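Local coordinates for protein Two-component system sensor histidine kinase (Bacteroides thetaiotaomicron, PDB 3OTT) that probably senses saccharides through an extracellular domain of beta-propellers and a beta-sandwich, and passes the signal on by histidine phosphorylation, at residues Ser233-Ala238 and Asn278-Asn283; Asn251-Tyr256 and Gln264-Asp269; Asp391-Arg396 and Tyr416-Thr421. One frame throughout, in Å; residues are numbered along the deposited sequence.

Contact 1: residues Ser233-Ala238 and Asn278-Asn283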
# COMPACT_ATOMS: atom_id res chain seq x y z
N SER B 233 -28.42 23.19 15.30
CA SER B 233 -27.91 21.85 15.55
C SER B 233 -27.03 21.45 14.40
O SER B 233 -27.24 21.87 13.26
CB SER B 233 -29.04 20.84 15.69
OG SER B 233 -29.92 21.03 14.62
N ILE B 234 -26.00 20.68 14.71
CA ILE B 234 -25.16 20.15 13.70
C ILE B 234 -25.77 18.87 13.19
O ILE B 234 -25.97 17.93 13.97
CB ILE B 234 -23.79 19.85 14.25
CG1 ILE B 234 -23.17 21.11 14.85
CG2 ILE B 234 -22.87 19.28 13.13
CD1 ILE B 234 -22.56 21.94 13.89
N LYS B 235 -26.06 18.82 11.90
CA LYS B 235 -26.70 17.65 11.26
C LYS B 235 -25.74 16.77 10.47
O LYS B 235 -26.01 15.59 10.23
CB LYS B 235 -27.80 18.12 10.31
CG LYS B 235 -28.73 19.11 10.94
CD LYS B 235 -30.08 19.19 10.22
CE LYS B 235 -31.22 19.66 11.16
NZ LYS B 235 -31.28 18.97 12.54
N SER B 236 -24.64 17.33 10.00
CA SER B 236 -23.76 16.55 9.14
C SER B 236 -22.35 17.10 9.18
O SER B 236 -22.16 18.27 9.44
CB SER B 236 -24.29 16.62 7.69
OG SER B 236 -24.59 17.99 7.36
N LEU B 237 -21.37 16.28 8.86
CA LEU B 237 -19.95 16.67 9.04
C LEU B 237 -19.22 15.98 7.91
O LEU B 237 -19.56 14.84 7.60
CB LEU B 237 -19.38 16.19 10.38
CG LEU B 237 -20.02 16.68 11.70
CD1 LEU B 237 -19.65 15.86 12.99
CD2 LEU B 237 -19.66 18.19 11.97
N ALA B 238 -18.23 16.67 7.34
CA ALA B 238 -17.25 16.12 6.39
C ALA B 238 -15.98 16.99 6.48
O ALA B 238 -16.03 18.15 6.95
CB ALA B 238 -17.79 16.21 4.91
N ASN B 278 -30.20 25.74 -0.12
CA ASN B 278 -31.08 25.82 1.05
C ASN B 278 -30.20 25.73 2.31
O ASN B 278 -29.12 25.14 2.26
CB ASN B 278 -32.09 24.66 0.97
CG ASN B 278 -33.03 24.60 2.15
OD1 ASN B 278 -32.82 23.82 3.07
ND2 ASN B 278 -34.11 25.37 2.10
N ASN B 279 -30.71 26.23 3.43
CA ASN B 279 -29.93 26.44 4.67
C ASN B 279 -29.91 25.18 5.53
O ASN B 279 -29.11 25.08 6.48
CB ASN B 279 -30.50 27.63 5.51
CG ASN B 279 -30.04 29.00 4.99
OD1 ASN B 279 -29.06 29.11 4.24
ND2 ASN B 279 -30.76 30.05 5.37
N ILE B 280 -30.83 24.25 5.26
CA ILE B 280 -30.84 23.07 6.05
C ILE B 280 -30.02 21.99 5.40
O ILE B 280 -30.46 21.40 4.40
CB ILE B 280 -32.24 22.54 6.39
CG1 ILE B 280 -33.00 23.54 7.29
CG2 ILE B 280 -32.08 21.19 7.15
CD1 ILE B 280 -34.54 23.56 7.10
N ILE B 281 -28.86 21.66 5.99
CA ILE B 281 -27.93 20.72 5.35
C ILE B 281 -27.91 19.33 6.01
O ILE B 281 -27.22 19.12 7.02
CB ILE B 281 -26.50 21.31 5.29
CG1 ILE B 281 -26.48 22.59 4.45
CG2 ILE B 281 -25.51 20.33 4.64
CD1 ILE B 281 -25.31 23.53 4.77
N TRP B 282 -28.63 18.38 5.40
CA TRP B 282 -28.78 16.99 5.90
C TRP B 282 -27.55 16.13 5.77
O TRP B 282 -27.36 15.27 6.59
CB TRP B 282 -29.94 16.23 5.22
CG TRP B 282 -31.28 16.86 5.46
CD1 TRP B 282 -32.05 17.56 4.55
CD2 TRP B 282 -31.97 16.96 6.71
NE1 TRP B 282 -33.18 18.01 5.15
CE2 TRP B 282 -33.16 17.67 6.48
CE3 TRP B 282 -31.70 16.49 8.01
CZ2 TRP B 282 -34.10 17.92 7.48
CZ3 TRP B 282 -32.65 16.76 9.04
CH2 TRP B 282 -33.83 17.46 8.75
N ASN B 283 -26.73 16.34 4.73
CA ASN B 283 -25.55 15.51 4.46
C ASN B 283 -24.52 16.25 3.63
O ASN B 283 -24.88 17.05 2.75
CB ASN B 283 -25.95 14.16 3.76
CG ASN B 283 -24.85 13.10 3.84
OD1 ASN B 283 -24.08 12.89 2.85
ND2 ASN B 283 -24.73 12.45 5.01
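Lys235 and Ser236, on the first strand of one beta-propeller blade, meet Ile281 and Trp282 on strand 281-286, an edge strand of the next blade, so the contact is a junction between adjacent blades. Strand 232-239 edges the sheet that ends with 264-266, whereas 281-286 edges a different sheet, the one completed by the N-terminal strand 13-15, as in the closure of a propeller ring. The two strand axes approach to 5.4 Å at 43°, and side chains, not a backbone ladder, join them. Ser236 OG donates to Ile281 O at 2.9 Å, standing above the carbonyl plane by 48°, while Ser236 CB packs against Trp282 O at 3.5 Å. Lys235 acts mainly through its carbons. Its chain runs beside the Trp282 side chain, pointing the same way, with Lys235 CD 3.7 Å from Trp282 CZ3 and Lys235 CE 3.9 Å from the same atom; the approach to the ring is oblique. One face of the indole is met near its rim by Ile280 CG2, 3.7 Å above the plane, and Trp282 NE1 donates to Asp297. The Lys235 chain bends only at its end (chi4 -46°), where NZ bonds to Ser233 OG at 3.2 Å; a long, weak ion pair to Asp250 adds to this. Lys235 and Ser236 together face Gly248 in a classic beta bulge, and Trp282 with Asn283 forms another in its own sheet. An alanine at Lys235 would probably open a gap beside the six-membered ring of Trp282 and leave Ser233 OG without its ammonium partner. Chemically, the junction combines a single hydrogen bond to a strand carbonyl with a lysine whose methylenes serve the indole while its charge stays within its own blade.

Contact 2: residues Asn251-Tyr256 and Gln264-Asp269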
# COMPACT_ATOMS: atom_id res chain seq x y z
N ASN B 251 -28.86 26.11 9.82
CA ASN B 251 -28.76 27.53 9.39
C ASN B 251 -27.49 27.71 8.60
O ASN B 251 -26.66 28.61 8.87
CB ASN B 251 -28.90 28.51 10.57
CG ASN B 251 -28.92 30.02 10.12
OD1 ASN B 251 -29.57 30.41 9.14
ND2 ASN B 251 -28.20 30.89 10.89
N GLY B 252 -27.32 26.77 7.65
CA GLY B 252 -26.26 26.86 6.66
C GLY B 252 -25.03 26.07 7.04
O GLY B 252 -25.05 25.23 7.93
N LEU B 253 -23.95 26.38 6.35
CA LEU B 253 -22.67 25.70 6.41
C LEU B 253 -21.61 26.50 7.16
O LEU B 253 -21.46 27.70 6.94
CB LEU B 253 -22.17 25.46 4.94
CG LEU B 253 -20.82 24.77 4.73
CD1 LEU B 253 -20.74 23.34 5.25
CD2 LEU B 253 -20.50 24.84 3.27
N TYR B 254 -20.88 25.83 8.04
CA TYR B 254 -19.78 26.43 8.77
C TYR B 254 -18.56 25.65 8.38
O TYR B 254 -18.63 24.43 8.16
CB TYR B 254 -19.96 26.35 10.26
CG TYR B 254 -21.00 27.31 10.79
CD1 TYR B 254 -22.34 26.98 10.73
CD2 TYR B 254 -20.64 28.56 11.36
CE1 TYR B 254 -23.30 27.81 11.25
CE2 TYR B 254 -21.61 29.43 11.87
CZ TYR B 254 -22.95 29.03 11.81
OH TYR B 254 -23.99 29.83 12.22
N VAL B 255 -17.47 26.39 8.23
CA VAL B 255 -16.22 25.81 7.79
C VAL B 255 -15.17 26.18 8.86
O VAL B 255 -14.91 27.35 9.09
CB VAL B 255 -15.80 26.36 6.36
CG1 VAL B 255 -14.46 25.89 5.92
CG2 VAL B 255 -16.78 26.05 5.30
N TYR B 256 -14.55 25.15 9.46
CA TYR B 256 -13.58 25.32 10.55
C TYR B 256 -12.18 24.99 10.04
O TYR B 256 -11.93 23.90 9.44
CB TYR B 256 -13.98 24.38 11.74
CG TYR B 256 -12.94 24.36 12.87
CD1 TYR B 256 -11.87 23.50 12.81
CD2 TYR B 256 -13.01 25.28 13.97
CE1 TYR B 256 -10.89 23.46 13.83
CE2 TYR B 256 -12.02 25.27 14.97
CZ TYR B 256 -10.97 24.34 14.88
OH TYR B 256 -9.98 24.26 15.79
N GLN B 264 -15.91 30.37 8.48
CA GLN B 264 -16.68 30.93 7.38
C GLN B 264 -18.10 30.41 7.56
O GLN B 264 -18.30 29.23 7.87
CB GLN B 264 -16.19 30.46 6.02
CG GLN B 264 -14.79 29.96 5.91
CD GLN B 264 -14.49 29.69 4.44
OE1 GLN B 264 -15.23 30.20 3.57
NE2 GLN B 264 -13.44 28.92 4.15
N HIS B 265 -19.08 31.26 7.38
CA HIS B 265 -20.45 30.81 7.49
C HIS B 265 -21.19 31.13 6.18
O HIS B 265 -21.29 32.31 5.76
CB HIS B 265 -21.09 31.53 8.65
CG HIS B 265 -22.54 31.24 8.83
ND1 HIS B 265 -23.44 32.20 9.25
CD2 HIS B 265 -23.26 30.09 8.71
CE1 HIS B 265 -24.64 31.66 9.36
NE2 HIS B 265 -24.56 30.38 9.06
N ILE B 266 -21.72 30.07 5.57
CA ILE B 266 -22.32 30.15 4.27
C ILE B 266 -23.82 29.87 4.29
O ILE B 266 -24.21 28.81 4.77
CB ILE B 266 -21.57 29.24 3.28
CG1 ILE B 266 -20.12 29.75 3.23
CG2 ILE B 266 -22.23 29.31 1.93
CD1 ILE B 266 -19.21 28.82 3.76
N ILE B 267 -24.63 30.83 3.81
CA ILE B 267 -26.08 30.70 3.80
C ILE B 267 -26.66 31.03 2.44
O ILE B 267 -25.97 31.60 1.59
CB ILE B 267 -26.84 31.60 4.81
CG1 ILE B 267 -26.64 33.09 4.48
CG2 ILE B 267 -26.49 31.22 6.26
CD1 ILE B 267 -27.46 34.07 5.38
N HIS B 268 -27.94 30.65 2.26
CA HIS B 268 -28.69 30.86 1.06
C HIS B 268 -28.93 32.37 0.83
O HIS B 268 -29.05 33.16 1.76
CB HIS B 268 -29.98 30.10 1.21
CG HIS B 268 -30.98 30.33 0.12
ND1 HIS B 268 -30.83 29.80 -1.15
CD2 HIS B 268 -32.14 31.02 0.12
CE1 HIS B 268 -31.87 30.16 -1.90
NE2 HIS B 268 -32.67 30.91 -1.15
N ASP B 269 -28.95 32.75 -0.43
CA ASP B 269 -29.29 34.11 -0.80
C ASP B 269 -30.35 34.10 -1.92
O ASP B 269 -30.05 33.73 -3.06
CB ASP B 269 -28.01 34.86 -1.18
CG ASP B 269 -28.26 36.28 -1.67
OD1 ASP B 269 -29.43 36.76 -1.77
OD2 ASP B 269 -27.22 36.94 -1.92
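The rings of Tyr254 and His265 form an offset stack, with centroids 4.1 Å apart and planes 14° from parallel. Over one face of the tyrosine sits His265 CD2, 3.3 Å above the plane and displaced toward the rim; reciprocally, Tyr254 OH lies over one face of the imidazole. Phe229, from the preceding blade, also stacks with Tyr254. At the imidazole edge, His265 NE2 donates to Asn251 O at 2.8 Å, an almost straight bond (172°) nearly along the C=O axis, with the acceptor only 4° out of the ring plane. CG of His265 is anti to its backbone N, and from there the ring lies against Tyr254. The Asn251 side chain crosses the histidine at about a right angle, its ND2 4.0 Å from His265 CE1.

The backbones form a beta hairpin, the outer two strands of a four-stranded propeller blade. Tyr254 and His265 are its non-hydrogen-bonded pair; on either side, Leu253 pairs with Ile266 and Val255 with Gln264 as hydrogen-bonded pairs. Ile266 N reaches Leu253 O at 2.7 Å, and Val255 N reaches Gln264 O at 3.0 Å. Leu253, Val255 and Ile266 occupy the face opposite the rings, where Val255 CG2 touches Ile266 CD1 at 4.0 Å. Gly252 has no side chain, and a CB there would clash with Ile266 O. With its face stacked on a phenol and its edge bonded to a carbonyl, the imidazole is restrained in both tilt and rotation; the bond requires hydrogen on NE2, so a neutral ring would be the NE2-protonated tautomer.

Contact 3: residues Asp391-Arg396 and Tyr416-Thr421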
# COMPACT_ATOMS: atom_id res chain seq x y z
N ASP B 391 24.34 5.92 -9.90
CA ASP B 391 25.49 5.83 -9.00
C ASP B 391 26.07 4.44 -9.01
O ASP B 391 27.03 4.18 -8.28
CB ASP B 391 25.15 6.24 -7.53
CG ASP B 391 25.12 7.77 -7.31
OD1 ASP B 391 25.43 8.53 -8.28
OD2 ASP B 391 24.74 8.21 -6.21
N GLY B 392 25.50 3.56 -9.85
CA GLY B 392 26.08 2.27 -10.21
C GLY B 392 26.36 2.19 -11.74
O GLY B 392 25.97 1.22 -12.41
N SER B 393 27.03 3.22 -12.26
CA SER B 393 27.47 3.31 -13.66
C SER B 393 26.27 3.45 -14.62
O SER B 393 25.16 3.77 -14.18
CB SER B 393 28.42 2.14 -14.04
OG SER B 393 29.00 2.33 -15.34
N ILE B 394 26.50 3.25 -15.92
CA ILE B 394 25.50 3.45 -16.93
C ILE B 394 24.85 2.14 -17.34
O ILE B 394 25.46 1.08 -17.32
CB ILE B 394 26.09 4.18 -18.16
CG1 ILE B 394 27.27 3.42 -18.79
CG2 ILE B 394 26.60 5.51 -17.75
CD1 ILE B 394 27.45 3.79 -20.29
N ASN B 395 23.58 2.20 -17.70
CA ASN B 395 22.89 1.03 -18.19
C ASN B 395 22.13 1.33 -19.48
O ASN B 395 21.71 2.47 -19.70
CB ASN B 395 21.88 0.57 -17.16
CG ASN B 395 22.51 0.11 -15.85
OD1 ASN B 395 22.75 -1.05 -15.68
ND2 ASN B 395 22.71 1.03 -14.92
N ARG B 396 21.93 0.28 -20.29
CA ARG B 396 21.14 0.36 -21.49
C ARG B 396 19.92 -0.56 -21.36
O ARG B 396 20.06 -1.69 -20.93
CB ARG B 396 21.99 -0.10 -22.68
CG ARG B 396 21.22 -0.23 -24.02
CD ARG B 396 22.14 -0.50 -25.26
NE ARG B 396 22.68 -1.86 -25.27
CZ ARG B 396 21.95 -2.96 -25.53
NH1 ARG B 396 20.67 -2.87 -25.83
NH2 ARG B 396 22.51 -4.15 -25.48
N TYR B 416 40.40 6.19 -13.46
CA TYR B 416 39.12 6.78 -13.32
C TYR B 416 38.10 5.83 -13.93
O TYR B 416 38.41 5.05 -14.83
CB TYR B 416 39.08 8.12 -14.04
CG TYR B 416 40.21 9.05 -13.65
CD1 TYR B 416 41.11 9.50 -14.61
CD2 TYR B 416 40.35 9.51 -12.31
CE1 TYR B 416 42.14 10.35 -14.26
CE2 TYR B 416 41.37 10.36 -11.94
CZ TYR B 416 42.27 10.79 -12.93
OH TYR B 416 43.33 11.65 -12.62
N ASN B 417 36.88 5.89 -13.43
CA ASN B 417 35.89 5.01 -13.92
C ASN B 417 34.55 5.74 -13.91
O ASN B 417 34.47 6.92 -13.51
CB ASN B 417 35.85 3.73 -13.07
CG ASN B 417 35.43 4.00 -11.63
OD1 ASN B 417 34.42 4.67 -11.39
ND2 ASN B 417 36.20 3.48 -10.67
N THR B 418 33.52 4.98 -14.25
CA THR B 418 32.20 5.51 -14.53
C THR B 418 31.14 5.14 -13.46
O THR B 418 29.95 5.32 -13.66
CB THR B 418 31.88 4.99 -15.96
OG1 THR B 418 31.02 5.88 -16.62
CG2 THR B 418 31.28 3.65 -15.93
N ASN B 419 31.57 4.65 -12.30
CA ASN B 419 30.66 4.25 -11.20
C ASN B 419 29.59 5.27 -10.85
O ASN B 419 28.43 4.92 -10.70
CB ASN B 419 31.46 3.97 -9.92
CG ASN B 419 32.19 2.64 -9.97
OD1 ASN B 419 31.96 1.80 -10.87
ND2 ASN B 419 33.10 2.44 -8.99
N TRP B 420 30.02 6.53 -10.71
CA TRP B 420 29.11 7.63 -10.43
C TRP B 420 28.86 8.47 -11.67
O TRP B 420 29.54 9.44 -11.89
CB TRP B 420 29.67 8.49 -9.28
CG TRP B 420 29.80 7.72 -7.96
CD1 TRP B 420 29.22 6.50 -7.65
CD2 TRP B 420 30.51 8.13 -6.79
NE1 TRP B 420 29.53 6.15 -6.37
CE2 TRP B 420 30.31 7.14 -5.80
CE3 TRP B 420 31.28 9.27 -6.46
CZ2 TRP B 420 30.88 7.22 -4.51
CZ3 TRP B 420 31.84 9.36 -5.16
CH2 TRP B 420 31.63 8.33 -4.20
N THR B 421 27.85 8.12 -12.44
CA THR B 421 27.50 8.80 -13.69
C THR B 421 26.37 9.79 -13.54
O THR B 421 25.33 9.43 -12.98
CB THR B 421 27.16 7.74 -14.81
OG1 THR B 421 28.38 7.04 -15.10
CG2 THR B 421 26.72 8.48 -16.13
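Thr421 and Ile394 touch where a loop of the second propeller leads into the first strand of a blade, 421-426, and passes the third strand of the preceding blade, 393-398. From Thr421, CB lies 3.7 Å from Ile394 CG2. The methyl branch goes further: Thr421 CG2 meets that same Ile394 CG2 at 3.4 Å, tighter than usual carbon packing. The other branch, Thr421 OG1, also lies 3.5 Å from Ile394 CG2, but its hydrogen bond is within its own segment. With OG1 anti to the carbonyl carbon (chi1 -67°), Thr421 OG1 donates to Thr418 O at 2.7 Å, fastening the loop just before the strand. That carbonyl oxygen is also used across the contact, since Ser393 CA makes a CA-H...O contact with Thr418 O at 3.2 Å.

One conventional hydrogen bond joins the segments: Ser393 N donates to Asn419 O at 2.7 Å, with an N-H...O angle of 150° and the donor tilted 34° from the carbonyl plane. The loop is shaped by an Asx turn, in which Asn417 OD1 accepts from Asn419 N at 3.0 Å. Ser393 OG is engaged elsewhere, with Tyr407 O, and the carboxylate of Asp391 forms a salt bridge with Arg376. These outside bonds tie 391-396 to its own blade, while the loop's polar share comes from the backbone oxygens of Thr418 and Asn419. Trp420 also reaches the assembly interface, packing on Arg131 of the second subunit. Its indole meets the neighbouring blade edge-on: Asp391 O lies in the ring plane, 3.3 Å from Trp420 CD1.

In the fold
Contacts 1 and 2 adjoin, with centres 10 Å apart and contact 2 nested in the chain loop that contact 1 closes. They share a sheet: 233-238 is its first strand, and 251-256 with 264-269 supplies its last two. Asn279 O lies 2.7 Å from Gly252 N, a probable hydrogen bond, and Ile281 CD1 packs 3.4 Å from Gly252 C. Contact 3 is remote, on the opposite side of the chain's centre; its centre is 61 Å from that of contact 1 and 60 Å from that of contact 2, and its nearest atoms are about 44 Å and 43 Å from theirs, so it touches neither. None of the three includes a residue of the hexatantalum dodecabromide pocket.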